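Side-chain contacts in importin-95 (Chaetomium thermophilum, PDB 4XRI), which serves as a flexible nuclear transport receptor, importing varied protein cargo into the nucleus and probably binding a small GTPase: residues F710-L715 / I757-S762; Q738-A743 / D769-I774; I746-G749 / E755-D758; S762-I767 / L798-N803; R807-M812 / A855-T860. The protein carries 2 engineered substitutions. All blocks are in the same frame, centred on the assembly; numbering follows the deposited sequence.

Contact 1. Residues F710-L715 / I757-S762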
# COMPACT_ATOMS: atom_id res chain seq x y z
N PHE A 710 15.80 -11.33 -1.09
CA PHE A 710 16.36 -11.41 -2.43
C PHE A 710 16.27 -12.82 -3.02
O PHE A 710 16.42 -13.00 -4.22
CB PHE A 710 17.82 -10.95 -2.45
CG PHE A 710 18.03 -9.57 -1.89
CD1 PHE A 710 17.59 -8.45 -2.58
CD2 PHE A 710 18.68 -9.39 -0.68
CE1 PHE A 710 17.78 -7.18 -2.07
CE2 PHE A 710 18.88 -8.13 -0.17
CZ PHE A 710 18.43 -7.02 -0.86
N LYS A 711 16.04 -13.81 -2.16
CA LYS A 711 16.13 -15.21 -2.58
C LYS A 711 15.19 -15.62 -3.73
O LYS A 711 15.64 -16.29 -4.66
CB LYS A 711 15.88 -16.14 -1.39
CG LYS A 711 16.16 -17.61 -1.70
CD LYS A 711 15.98 -18.51 -0.49
CE LYS A 711 17.12 -18.36 0.50
NZ LYS A 711 17.01 -19.32 1.62
N PRO A 712 13.90 -15.20 -3.70
CA PRO A 712 13.04 -15.60 -4.83
C PRO A 712 13.57 -15.17 -6.20
O PRO A 712 13.55 -15.98 -7.13
CB PRO A 712 11.71 -14.88 -4.52
CG PRO A 712 11.70 -14.76 -3.04
CD PRO A 712 13.13 -14.52 -2.65
N ALA A 713 14.04 -13.94 -6.31
CA ALA A 713 14.57 -13.44 -7.57
C ALA A 713 15.92 -14.09 -7.90
O ALA A 713 16.25 -14.29 -9.07
CB ALA A 713 14.72 -11.93 -7.53
N ILE A 714 16.68 -14.43 -6.86
CA ILE A 714 17.98 -15.07 -7.04
C ILE A 714 17.82 -16.48 -7.62
O ILE A 714 18.60 -16.91 -8.47
CB ILE A 714 18.75 -15.14 -5.70
CG1 ILE A 714 19.27 -13.75 -5.33
CG2 ILE A 714 19.91 -16.12 -5.78
CD1 ILE A 714 19.93 -13.70 -3.97
N LEU A 715 16.79 -17.18 -7.16
CA LEU A 715 16.51 -18.53 -7.65
C LEU A 715 16.03 -18.49 -9.10
O LEU A 715 16.45 -19.30 -9.92
CB LEU A 715 15.47 -19.22 -6.78
CG LEU A 715 15.85 -19.34 -5.30
CD1 LEU A 715 14.82 -20.18 -4.56
CD2 LEU A 715 17.25 -19.92 -5.14
N ILE A 757 3.09 -15.77 3.57
CA ILE A 757 2.41 -16.61 2.60
C ILE A 757 2.77 -16.17 1.18
O ILE A 757 3.10 -16.99 0.33
CB ILE A 757 0.88 -16.56 2.78
CG1 ILE A 757 0.47 -17.32 4.04
CG2 ILE A 757 0.17 -17.14 1.56
CD1 ILE A 757 -0.96 -17.07 4.46
N ASP A 758 2.71 -14.86 0.95
CA ASP A 758 3.08 -14.29 -0.33
C ASP A 758 4.55 -14.54 -0.65
O ASP A 758 4.90 -14.86 -1.79
CB ASP A 758 2.79 -12.79 -0.37
CG ASP A 758 1.31 -12.49 -0.48
OD1 ASP A 758 0.57 -13.34 -1.00
OD2 ASP A 758 0.90 -11.40 -0.04
N TYR A 759 5.41 -14.40 0.36
CA TYR A 759 6.84 -14.61 0.18
C TYR A 759 7.15 -16.02 -0.29
O TYR A 759 7.97 -16.23 -1.19
CB TYR A 759 7.61 -14.32 1.47
CG TYR A 759 9.08 -14.66 1.37
CD1 TYR A 759 9.58 -15.84 1.91
CD2 TYR A 759 9.96 -13.81 0.72
CE1 TYR A 759 10.92 -16.16 1.81
CE2 TYR A 759 11.31 -14.12 0.62
CZ TYR A 759 11.78 -15.29 1.17
OH TYR A 759 13.11 -15.61 1.07
N VAL A 760 6.48 -17.00 0.31
CA VAL A 760 6.70 -18.41 -0.00
C VAL A 760 6.17 -18.75 -1.39
O VAL A 760 6.78 -19.53 -2.13
CB VAL A 760 6.05 -19.32 1.06
CG1 VAL A 760 6.06 -20.78 0.60
CG2 VAL A 760 6.77 -19.17 2.39
N ILE A 761 5.03 -18.16 -1.75
CA ILE A 761 4.50 -18.32 -3.11
C ILE A 761 5.51 -17.77 -4.11
O ILE A 761 5.82 -18.42 -5.12
CB ILE A 761 3.16 -17.59 -3.29
CG1 ILE A 761 2.05 -18.29 -2.49
CG2 ILE A 761 2.77 -17.54 -4.76
CD1 ILE A 761 0.70 -17.62 -2.63
N SER A 762 6.02 -16.58 -3.83
CA SER A 762 7.03 -15.97 -4.68
C SER A 762 8.30 -16.80 -4.72
O SER A 762 8.91 -16.97 -5.78
CB SER A 762 7.35 -14.56 -4.19
OG SER A 762 8.41 -13.99 -4.94
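Pro712 meets Tyr759 and Ser762 with CB, CG and CD of its ring. Its CB lies against the hydroxyl of Ser762, with Pro712 CB 3.4 Å from Ser762 OG. The next atom turns to the tyrosine: Pro712 CG is 3.7 Å from Tyr759 CE2. The last, Pro712 CD, stays beside the same ring corner, 3.8 Å from Tyr759 CE2, and also nears the phenol oxygen. The proline meets the CE2 corner of the ring obliquely, and the two side chains cross at about a right angle. The ring gets there because Tyr759 CG is anti to the backbone N (chi1 174°), which carries the phenol across to the neighbouring helix. Its tip passes close to the start of the Lys711 side chain, with Tyr759 OH 3.7 Å from Lys711 CB. The polar bond of that hydroxyl goes elsewhere, to Asn708 O in the loop before helix 711-725. This bond should steady the far end of the ring. Leu763 touches both Lys711 and Pro712, so the apolar contact continues along helix 754-780. The short segments 711-715 and 757-762 run almost parallel, at 9°, with their axes 10.0 Å apart. Such side-by-side packing of helices 711-725 and 754-780, with helix 730-743 between them in sequence, is characteristic of the alpha-helical solenoid built by HEAT repeats.

Contact 2. Residues Q738-A743 / D769-I774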
# COMPACT_ATOMS: atom_id res chain seq x y z
N GLN A 738 21.16 -28.08 -3.64
CA GLN A 738 21.16 -28.00 -2.18
C GLN A 738 20.31 -26.82 -1.71
O GLN A 738 19.49 -26.96 -0.81
CB GLN A 738 22.60 -27.87 -1.68
CG GLN A 738 22.77 -27.80 -0.18
CD GLN A 738 24.24 -27.89 0.22
OE1 GLN A 738 24.93 -28.86 -0.09
NE2 GLN A 738 24.72 -26.87 0.92
N VAL A 739 20.52 -25.67 -2.33
CA VAL A 739 19.78 -24.45 -2.00
C VAL A 739 18.30 -24.59 -2.34
O VAL A 739 17.43 -24.22 -1.54
CB VAL A 739 20.36 -23.23 -2.75
CG1 VAL A 739 19.49 -22.01 -2.53
CG2 VAL A 739 21.79 -22.97 -2.31
N LEU A 740 18.02 -25.13 -3.52
CA LEU A 740 16.64 -25.32 -3.98
C LEU A 740 15.85 -26.22 -3.04
O LEU A 740 14.69 -25.96 -2.74
CB LEU A 740 16.62 -25.90 -5.39
CG LEU A 740 17.18 -25.04 -6.54
CD1 LEU A 740 17.22 -25.81 -7.85
CD2 LEU A 740 16.35 -23.78 -6.67
N GLN A 741 16.50 -27.29 -2.57
CA GLN A 741 15.86 -28.24 -1.67
C GLN A 741 15.55 -27.61 -0.32
O GLN A 741 14.49 -27.85 0.26
CB GLN A 741 16.74 -29.48 -1.49
CG GLN A 741 16.79 -30.38 -2.71
CD GLN A 741 17.81 -31.50 -2.58
OE1 GLN A 741 18.86 -31.33 -1.97
NE2 GLN A 741 17.49 -32.66 -3.15
N GLN A 742 16.48 -26.79 0.17
CA GLN A 742 16.27 -26.07 1.43
C GLN A 742 15.14 -25.07 1.29
O GLN A 742 14.28 -24.96 2.18
CB GLN A 742 17.56 -25.35 1.85
CG GLN A 742 17.43 -24.50 3.10
CD GLN A 742 17.31 -23.02 2.81
OE1 GLN A 742 17.16 -22.61 1.65
NE2 GLN A 742 17.37 -22.20 3.85
N ALA A 743 15.13 -24.35 0.18
CA ALA A 743 14.14 -23.31 -0.08
C ALA A 743 12.73 -23.89 -0.13
O ALA A 743 11.76 -23.22 0.22
CB ALA A 743 14.46 -22.59 -1.38
N ASP A 769 11.20 -21.96 -11.39
CA ASP A 769 11.93 -21.36 -12.51
C ASP A 769 13.35 -21.91 -12.56
O ASP A 769 13.86 -22.23 -13.63
CB ASP A 769 11.96 -19.83 -12.39
CG ASP A 769 10.59 -19.20 -12.58
OD1 ASP A 769 9.69 -19.88 -13.12
OD2 ASP A 769 10.43 -18.03 -12.20
N ALA A 770 13.97 -22.03 -11.39
CA ALA A 770 15.33 -22.55 -11.28
C ALA A 770 15.40 -23.97 -11.82
O ALA A 770 16.22 -24.26 -12.69
CB ALA A 770 15.80 -22.50 -9.83
N TRP A 771 14.54 -24.85 -11.31
CA TRP A 771 14.51 -26.24 -11.77
C TRP A 771 14.25 -26.32 -13.27
O TRP A 771 14.88 -27.12 -13.97
CB TRP A 771 13.46 -27.05 -11.01
CG TRP A 771 13.89 -27.50 -9.63
CD1 TRP A 771 13.22 -27.31 -8.46
CD2 TRP A 771 15.08 -28.22 -9.30
NE1 TRP A 771 13.92 -27.88 -7.42
CE2 TRP A 771 15.07 -28.44 -7.91
CE3 TRP A 771 16.17 -28.71 -10.04
CZ2 TRP A 771 16.09 -29.11 -7.24
CZ3 TRP A 771 17.18 -29.38 -9.38
CH2 TRP A 771 17.13 -29.57 -7.99
N GLY A 772 13.34 -25.48 -13.75
CA GLY A 772 13.01 -25.44 -15.16
C GLY A 772 14.20 -25.15 -16.05
O GLY A 772 14.42 -25.82 -17.06
N GLY A 773 14.99 -24.14 -15.68
CA GLY A 773 16.19 -23.80 -16.43
C GLY A 773 17.25 -24.88 -16.32
O GLY A 773 17.96 -25.17 -17.28
N ILE A 774 17.36 -25.47 -15.13
CA ILE A 774 18.34 -26.51 -14.88
C ILE A 774 18.04 -27.78 -15.68
O ILE A 774 18.94 -28.36 -16.30
CB ILE A 774 18.41 -26.85 -13.38
CG1 ILE A 774 19.04 -25.70 -12.60
CG2 ILE A 774 19.19 -28.13 -13.16
CD1 ILE A 774 18.95 -25.85 -11.09
O HOH W 1 13.35 -27.88 -4.60
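A water molecule bridges Trp771 and Leu740. It accepts the indole N-H, with Trp771 NE1 2.9 Å from the water oxygen, and lies in the plane of the indole at its edge. It also donates a weak hydrogen bond to the backbone Leu740 O. The indole nitrogen is therefore satisfied, although Trp771 is buried. The face of the same ring carries the main apolar contact. Leu740 CD1 sits 3.4 Å from the centroid of the six-membered ring of Trp771, only 11° off its normal. This is a CH-pi contact with a methyl group set squarely over the ring. Leu740 CB follows over the indole too, 3.7 Å from Trp771 CZ2. With Trp771 CG beside the backbone N (chi1 -80°), the indole extends toward helix 730-743 and passes Leu740 in the opposite direction. The two helices, 730-743 and 754-780, follow each other in the chain and pack antiparallel, as helices do in the hairpins of HEAT-repeat proteins. Their short segments run at 149°, with the axes 11.2 Å apart. A leucine in place of Trp771 would probably leave Leu740 CD1 without its aromatic seat and the bridging water without its indole donor. The second branch of Leu740 goes to Ala770: Leu740 CD2 to Ala770 CB, at 3.5 Å, is a tight fit. Ile774 closes in from one turn further on, with Ile774 CD1 3.7 Å from Leu740 CD1. Tyr790, from a loop, also touches Trp771, while Ile767 touches Leu740.

Contact 3. Residues I746-G749 / E755-D758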
# COMPACT_ATOMS: atom_id res chain seq x y z
N ILE A 746 10.83 -24.05 3.26
CA ILE A 746 10.41 -22.80 3.88
C ILE A 746 8.92 -22.56 3.65
O ILE A 746 8.46 -22.46 2.51
CB ILE A 746 11.21 -21.60 3.36
CG1 ILE A 746 12.68 -21.74 3.76
CG2 ILE A 746 10.64 -20.30 3.91
CD1 ILE A 746 13.55 -20.59 3.31
N THR A 747 8.16 -22.48 4.74
CA THR A 747 6.72 -22.27 4.67
C THR A 747 6.26 -21.22 5.67
O THR A 747 7.01 -20.83 6.57
CB THR A 747 5.94 -23.57 4.94
OG1 THR A 747 6.37 -24.13 6.19
CG2 THR A 747 6.16 -24.58 3.82
N ALA A 748 5.03 -20.76 5.51
CA ALA A 748 4.47 -19.71 6.36
C ALA A 748 4.18 -20.23 7.76
O ALA A 748 4.04 -19.45 8.71
CB ALA A 748 3.21 -19.13 5.75
N GLY A 749 4.08 -21.55 7.89
CA GLY A 749 3.83 -22.17 9.18
C GLY A 749 2.37 -22.49 9.40
O GLY A 749 1.57 -22.35 8.47
N GLU A 755 2.00 -11.72 4.42
CA GLU A 755 3.28 -11.37 3.83
C GLU A 755 4.18 -12.59 3.66
O GLU A 755 4.85 -12.73 2.64
CB GLU A 755 3.99 -10.32 4.70
CG GLU A 755 5.31 -9.83 4.13
CD GLU A 755 5.97 -8.78 5.00
OE1 GLU A 755 5.41 -8.46 6.06
OE2 GLU A 755 7.04 -8.27 4.62
N MET A 756 4.17 -13.47 4.65
CA MET A 756 5.00 -14.67 4.59
C MET A 756 4.42 -15.69 3.61
O MET A 756 5.16 -16.38 2.92
CB MET A 756 5.14 -15.29 5.98
CG MET A 756 6.16 -16.41 6.04
SD MET A 756 7.77 -15.91 5.41
CE MET A 756 8.74 -17.38 5.71
N ILE A 757 3.09 -15.77 3.57
CA ILE A 757 2.41 -16.61 2.60
C ILE A 757 2.77 -16.17 1.18
O ILE A 757 3.10 -16.99 0.33
CB ILE A 757 0.88 -16.56 2.78
CG1 ILE A 757 0.47 -17.32 4.04
CG2 ILE A 757 0.17 -17.14 1.56
CD1 ILE A 757 -0.96 -17.07 4.46
N ASP A 758 2.71 -14.86 0.95
CA ASP A 758 3.08 -14.29 -0.33
C ASP A 758 4.55 -14.54 -0.65
O ASP A 758 4.90 -14.86 -1.79
CB ASP A 758 2.79 -12.79 -0.37
CG ASP A 758 1.31 -12.49 -0.48
OD1 ASP A 758 0.57 -13.34 -1.00
OD2 ASP A 758 0.90 -11.40 -0.04
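Between Met756 and the loop residues Ile746 to Ala748 there is no ring, side-chain amide or carboxylate. The flat unit that takes part is the backbone peptide after Thr747, with Thr747 O 4.0 Å from Met756 CE. The other contacts are apolar. The methionine is the longest group here and touches the loop at two levels. Its CG is the inner one, with Met756 CG 3.7 Å from Ala748 CA and 4.0 Å from Ala748 CB. Its methyl end is the outer one, with Met756 CE 3.9 Å from Ile746 CG2. The chain can do both because it bends at chi2 (54°), which turns the sulfur and the methyl along the loop. There the methionine crosses Ile746 at about a right angle. A serine in place of Met756 would probably leave Ile746 CG2 without the methionine methyl and open a gap between loop and helix. Ala748 also has a second neighbour on the helix: its methyl points at the helix, and Ala748 CB lies 3.7 Å from Ile757 CG1. The small alanine lets the loop come close, with Ala748 CA 5.3 Å from Ile757 CA. Around this site Leu706 and Leu763 touch Ile746, and Ala707 touches Met756. Asn806 lies against Ile757. The contact is at the surface. It belongs to the linker between the antiparallel helices 730-743 and 754-780, an inter-helix loop that folds back on the first turn of the helix it leads into.

Contact 4. Residues S762-I767 / L798-N803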
# COMPACT_ATOMS: atom_id res chain seq x y z
N SER A 762 6.02 -16.58 -3.83
CA SER A 762 7.03 -15.97 -4.68
C SER A 762 8.30 -16.80 -4.72
O SER A 762 8.91 -16.97 -5.78
CB SER A 762 7.35 -14.56 -4.19
OG SER A 762 8.41 -13.99 -4.94
N LEU A 763 8.71 -17.31 -3.57
CA LEU A 763 9.92 -18.12 -3.46
C LEU A 763 9.82 -19.37 -4.32
O LEU A 763 10.75 -19.72 -5.05
CB LEU A 763 10.17 -18.51 -2.00
CG LEU A 763 11.38 -19.39 -1.71
CD1 LEU A 763 12.66 -18.65 -2.06
CD2 LEU A 763 11.39 -19.83 -0.26
N ARG A 764 8.68 -20.04 -4.24
CA ARG A 764 8.47 -21.29 -4.95
C ARG A 764 8.31 -21.07 -6.45
O ARG A 764 8.58 -21.96 -7.25
CB ARG A 764 7.26 -22.03 -4.38
CG ARG A 764 7.52 -22.55 -2.97
CD ARG A 764 6.38 -23.39 -2.44
NE ARG A 764 6.81 -24.18 -1.28
CZ ARG A 764 6.12 -25.19 -0.76
NH1 ARG A 764 6.60 -25.85 0.28
NH2 ARG A 764 4.96 -25.54 -1.29
N GLU A 765 7.87 -19.87 -6.83
CA GLU A 765 7.94 -19.45 -8.22
C GLU A 765 9.39 -19.47 -8.67
O GLU A 765 9.73 -19.98 -9.73
CB GLU A 765 7.34 -18.05 -8.41
CG GLU A 765 5.83 -17.99 -8.35
CD GLU A 765 5.30 -16.58 -8.56
OE1 GLU A 765 6.04 -15.75 -9.14
OE2 GLU A 765 4.17 -16.29 -8.12
N GLY A 766 10.25 -18.90 -7.83
CA GLY A 766 11.68 -18.86 -8.07
C GLY A 766 12.28 -20.24 -8.17
O GLY A 766 13.03 -20.52 -9.11
N ILE A 767 11.96 -21.10 -7.21
CA ILE A 767 12.47 -22.47 -7.21
C ILE A 767 12.10 -23.21 -8.49
O ILE A 767 12.94 -23.85 -9.13
CB ILE A 767 11.94 -23.29 -6.02
CG1 ILE A 767 12.24 -22.60 -4.69
CG2 ILE A 767 12.54 -24.68 -6.04
CD1 ILE A 767 11.63 -23.31 -3.50
N LEU A 798 6.44 -30.20 -6.13
CA LEU A 798 5.26 -30.16 -6.98
C LEU A 798 4.02 -30.59 -6.20
O LEU A 798 2.96 -29.96 -6.30
CB LEU A 798 5.44 -31.06 -8.20
CG LEU A 798 6.33 -30.55 -9.34
CD1 LEU A 798 6.53 -31.65 -10.37
CD2 LEU A 798 5.71 -29.32 -9.98
N ASN A 799 4.16 -31.65 -5.42
CA ASN A 799 3.07 -32.15 -4.60
C ASN A 799 2.71 -31.19 -3.47
O ASN A 799 1.53 -31.02 -3.15
CB ASN A 799 3.43 -33.52 -4.02
CG ASN A 799 2.33 -34.09 -3.15
OD1 ASN A 799 1.26 -34.47 -3.64
ND2 ASN A 799 2.58 -34.16 -1.84
N SER A 800 3.72 -30.58 -2.88
CA SER A 800 3.51 -29.61 -1.80
C SER A 800 2.72 -28.42 -2.31
O SER A 800 1.83 -27.91 -1.62
CB SER A 800 4.85 -29.16 -1.22
OG SER A 800 4.65 -28.32 -0.09
N ILE A 801 3.05 -27.98 -3.52
CA ILE A 801 2.35 -26.87 -4.16
C ILE A 801 0.91 -27.25 -4.47
O ILE A 801 -0.01 -26.45 -4.29
CB ILE A 801 3.06 -26.46 -5.47
CG1 ILE A 801 4.47 -25.93 -5.16
CG2 ILE A 801 2.25 -25.42 -6.22
CD1 ILE A 801 5.28 -25.65 -6.39
N ALA A 802 0.71 -28.49 -4.92
CA ALA A 802 -0.61 -28.98 -5.26
C ALA A 802 -1.51 -29.06 -4.03
O ALA A 802 -2.71 -28.80 -4.11
CB ALA A 802 -0.52 -30.34 -5.93
N ASN A 803 -0.92 -29.41 -2.89
CA ASN A 803 -1.69 -29.58 -1.66
C ASN A 803 -1.85 -28.28 -0.87
O ASN A 803 -2.46 -28.27 0.20
CB ASN A 803 -1.04 -30.64 -0.77
CG ASN A 803 -1.01 -32.01 -1.41
OD1 ASN A 803 -1.83 -32.32 -2.28
ND2 ASN A 803 -0.07 -32.85 -0.99
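Helices 754-780 and 791-802 lie side by side in the HEAT-repeat array, and Arg764 reaches from the first to Ser800 and Ile801 on the second. The nearest CA atoms, Arg764 CA and Ile801 CA, are 8.3 Å apart, and the arginine side chain covers that distance. Its chain is extended from CG to NE, which brings the guanidinium to the serine hydroxyl. Arg764 NH2 donates to Ser800 OG over 3.0 Å. The bond is bent, with an N-H...O angle of 143°. The hydroxyl stands near the guanidinium edge but is tilted 17° out of the plane. The serine CB is close as well, with Ser800 CB 3.6 Å from Arg764 NH2. Ile801 adds an aliphatic flank. The isoleucine and arginine side chains pass in opposite directions, with Ile801 CG1 3.9 Å from Arg764 NH2 and 4.2 Å from Arg764 CD. The other terminal nitrogen has its main partner outside the pair of helices: Arg764 NH1 donates to the backbone carbonyl of Ala744, just after helix 730-743. One buried guanidinium thus ties three parts of the chain together, and its two bonds through different nitrogens should limit its rotation. Leu797 touches the arginine as well, and Met843 of helix 838-849 touches Ile801. The arrangement is an arginine-serine hydrogen bond between neighbouring helices of a HEAT-repeat protein.

Contact 5. Residues R807-M812 / A855-T860. With SO4 (sulfate ion), chain E.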
# COMPACT_ATOMS: atom_id res chain seq x y z
N ARG A 807 -1.60 -20.06 -3.67
CA ARG A 807 -0.83 -20.15 -4.90
C ARG A 807 -1.01 -18.92 -5.78
O ARG A 807 -1.86 -18.07 -5.50
CB ARG A 807 -1.22 -21.40 -5.68
CG ARG A 807 -2.73 -21.62 -5.78
CD ARG A 807 -3.14 -22.92 -5.11
NE ARG A 807 -3.35 -24.00 -6.08
CZ ARG A 807 -3.07 -25.27 -5.85
NH1 ARG A 807 -3.30 -26.18 -6.79
NH2 ARG A 807 -2.54 -25.65 -4.70
N SER A 808 -0.21 -18.83 -6.83
CA SER A 808 -0.36 -17.80 -7.84
C SER A 808 -0.46 -18.45 -9.20
O SER A 808 -0.12 -19.62 -9.36
CB SER A 808 0.81 -16.81 -7.80
OG SER A 808 2.02 -17.43 -8.21
N GLU A 809 -0.94 -17.70 -10.19
CA GLU A 809 -1.03 -18.22 -11.55
C GLU A 809 0.36 -18.56 -12.08
O GLU A 809 0.55 -19.60 -12.72
CB GLU A 809 -1.71 -17.21 -12.47
CG GLU A 809 -1.57 -17.56 -13.94
CD GLU A 809 -2.56 -16.83 -14.82
OE1 GLU A 809 -3.45 -16.13 -14.27
OE2 GLU A 809 -2.47 -16.96 -16.06
N ALA A 810 1.32 -17.69 -11.80
CA ALA A 810 2.70 -17.88 -12.24
C ALA A 810 3.30 -19.16 -11.67
O ALA A 810 4.04 -19.86 -12.36
CB ALA A 810 3.54 -16.68 -11.84
N LEU A 811 2.97 -19.46 -10.42
CA LEU A 811 3.50 -20.64 -9.76
C LEU A 811 2.95 -21.92 -10.39
O LEU A 811 3.69 -22.88 -10.61
CB LEU A 811 3.16 -20.62 -8.26
CG LEU A 811 3.60 -21.84 -7.45
CD1 LEU A 811 5.09 -22.10 -7.62
CD2 LEU A 811 3.25 -21.66 -5.98
N MET A 812 1.66 -21.91 -10.71
CA MET A 812 1.03 -23.07 -11.33
C MET A 812 1.52 -23.23 -12.77
O MET A 812 1.72 -24.35 -13.23
CB MET A 812 -0.49 -22.94 -11.30
CG MET A 812 -1.06 -22.78 -9.90
SD MET A 812 -0.38 -23.96 -8.71
CE MET A 812 -1.03 -25.51 -9.33
N ALA A 855 -3.94 -17.27 -21.04
CA ALA A 855 -3.78 -18.22 -22.14
C ALA A 855 -2.45 -18.96 -22.07
O ALA A 855 -2.38 -20.15 -22.38
CB ALA A 855 -3.91 -17.50 -23.47
N ARG A 856 -1.39 -18.26 -21.67
CA ARG A 856 -0.07 -18.86 -21.50
C ARG A 856 -0.15 -20.07 -20.58
O ARG A 856 0.31 -21.17 -20.91
CB ARG A 856 0.93 -17.86 -20.92
CG ARG A 856 1.22 -16.64 -21.77
CD ARG A 856 2.11 -15.68 -21.00
NE ARG A 856 2.47 -14.49 -21.76
CZ ARG A 856 3.17 -13.47 -21.25
NH1 ARG A 856 3.46 -12.43 -22.01
NH2 ARG A 856 3.57 -13.50 -19.99
N THR A 857 -0.75 -19.86 -19.41
CA THR A 857 -0.84 -20.87 -18.37
C THR A 857 -1.64 -22.09 -18.82
O THR A 857 -1.20 -23.23 -18.63
CB THR A 857 -1.49 -20.29 -17.10
OG1 THR A 857 -0.80 -19.10 -16.70
CG2 THR A 857 -1.46 -21.30 -15.97
N ILE A 858 -2.80 -21.85 -19.41
CA ILE A 858 -3.68 -22.92 -19.85
C ILE A 858 -3.02 -23.73 -20.97
O ILE A 858 -3.17 -24.96 -21.03
CB ILE A 858 -5.03 -22.37 -20.33
CG1 ILE A 858 -5.74 -21.65 -19.17
CG2 ILE A 858 -5.92 -23.48 -20.86
CD1 ILE A 858 -6.99 -20.91 -19.58
N GLU A 859 -2.29 -23.05 -21.85
CA GLU A 859 -1.55 -23.73 -22.91
C GLU A 859 -0.42 -24.57 -22.32
O GLU A 859 -0.16 -25.69 -22.77
CB GLU A 859 -0.98 -22.72 -23.91
CG GLU A 859 -2.02 -22.14 -24.84
CD GLU A 859 -1.47 -20.99 -25.66
OE1 GLU A 859 -0.34 -20.54 -25.38
OE2 GLU A 859 -2.17 -20.53 -26.59
N THR A 860 0.25 -24.03 -21.31
CA THR A 860 1.32 -24.74 -20.63
C THR A 860 0.77 -25.97 -19.92
O THR A 860 1.41 -27.02 -19.88
CB THR A 860 2.04 -23.85 -19.61
OG1 THR A 860 2.44 -22.62 -20.24
CG2 THR A 860 3.27 -24.55 -19.05
S SO4 E . -2.50 -14.42 -9.17
O1 SO4 E . -2.54 -15.88 -9.23
O2 SO4 E . -2.03 -13.90 -10.45
O3 SO4 E . -1.61 -13.98 -8.11
O4 SO4 E . -3.85 -13.91 -8.91
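Thr857 and Glu809 are joined by one short bond: Thr857 OG1 donates to Glu809 OE2 over 2.8 Å. The carboxylate oxygen takes it on its anti lone pair, the one turned away from the other oxygen. Glu809 CG also lies near the hydroxyl, 3.3 Å from Thr857 OG1. In the glutamate, CG points away from the backbone N (chi1 168°), and the extended chain takes the carboxylate to Thr857. Its oxygen OE2 is gripped a second time by the backbone N-H of Gly854, just ahead of helix 855-872. Arg813 NH1 donates to the threonine hydroxyl and makes a long, weak ion pair with the glutamate. On the backbone, Glu809 N donates to O1 of a sulfate ion over 2.6 Å. The ion probably comes from the crystallisation liquor. Ser808 occupies the N-cap of helix 809-825, and its OG accepts from Leu811 N at 3.1 Å. The site joins the starts of two helices, 809-825 and 855-872. It shows a serine N-cap, with an anion held at the N-terminal end of the helix by the N-H of Glu809.

How the contacts relate
Helix 754-780 is the common element. Contacts 1 to 4 all use it: contact 3 near its start, sharing Ile757 and Asp758 with contact 1, then contacts 1 and 4, which share Ser762, and contact 2 further on. Their centres are 10 to 18 Å apart. Its partners are helix 711-725 in contact 1, helix 730-743 in contact 2, the linker before it in contact 3 and helix 791-802 in contact 4. Contact 5 comes last along the chain and joins helices 809-825 and 855-872. Its centre lies about 12 Å from that of contact 4, and the two touch where Arg764 packs on Leu811. Together they join helices from 711-725 to 855-872 in the C-terminal part of a receptor described as highly flexible.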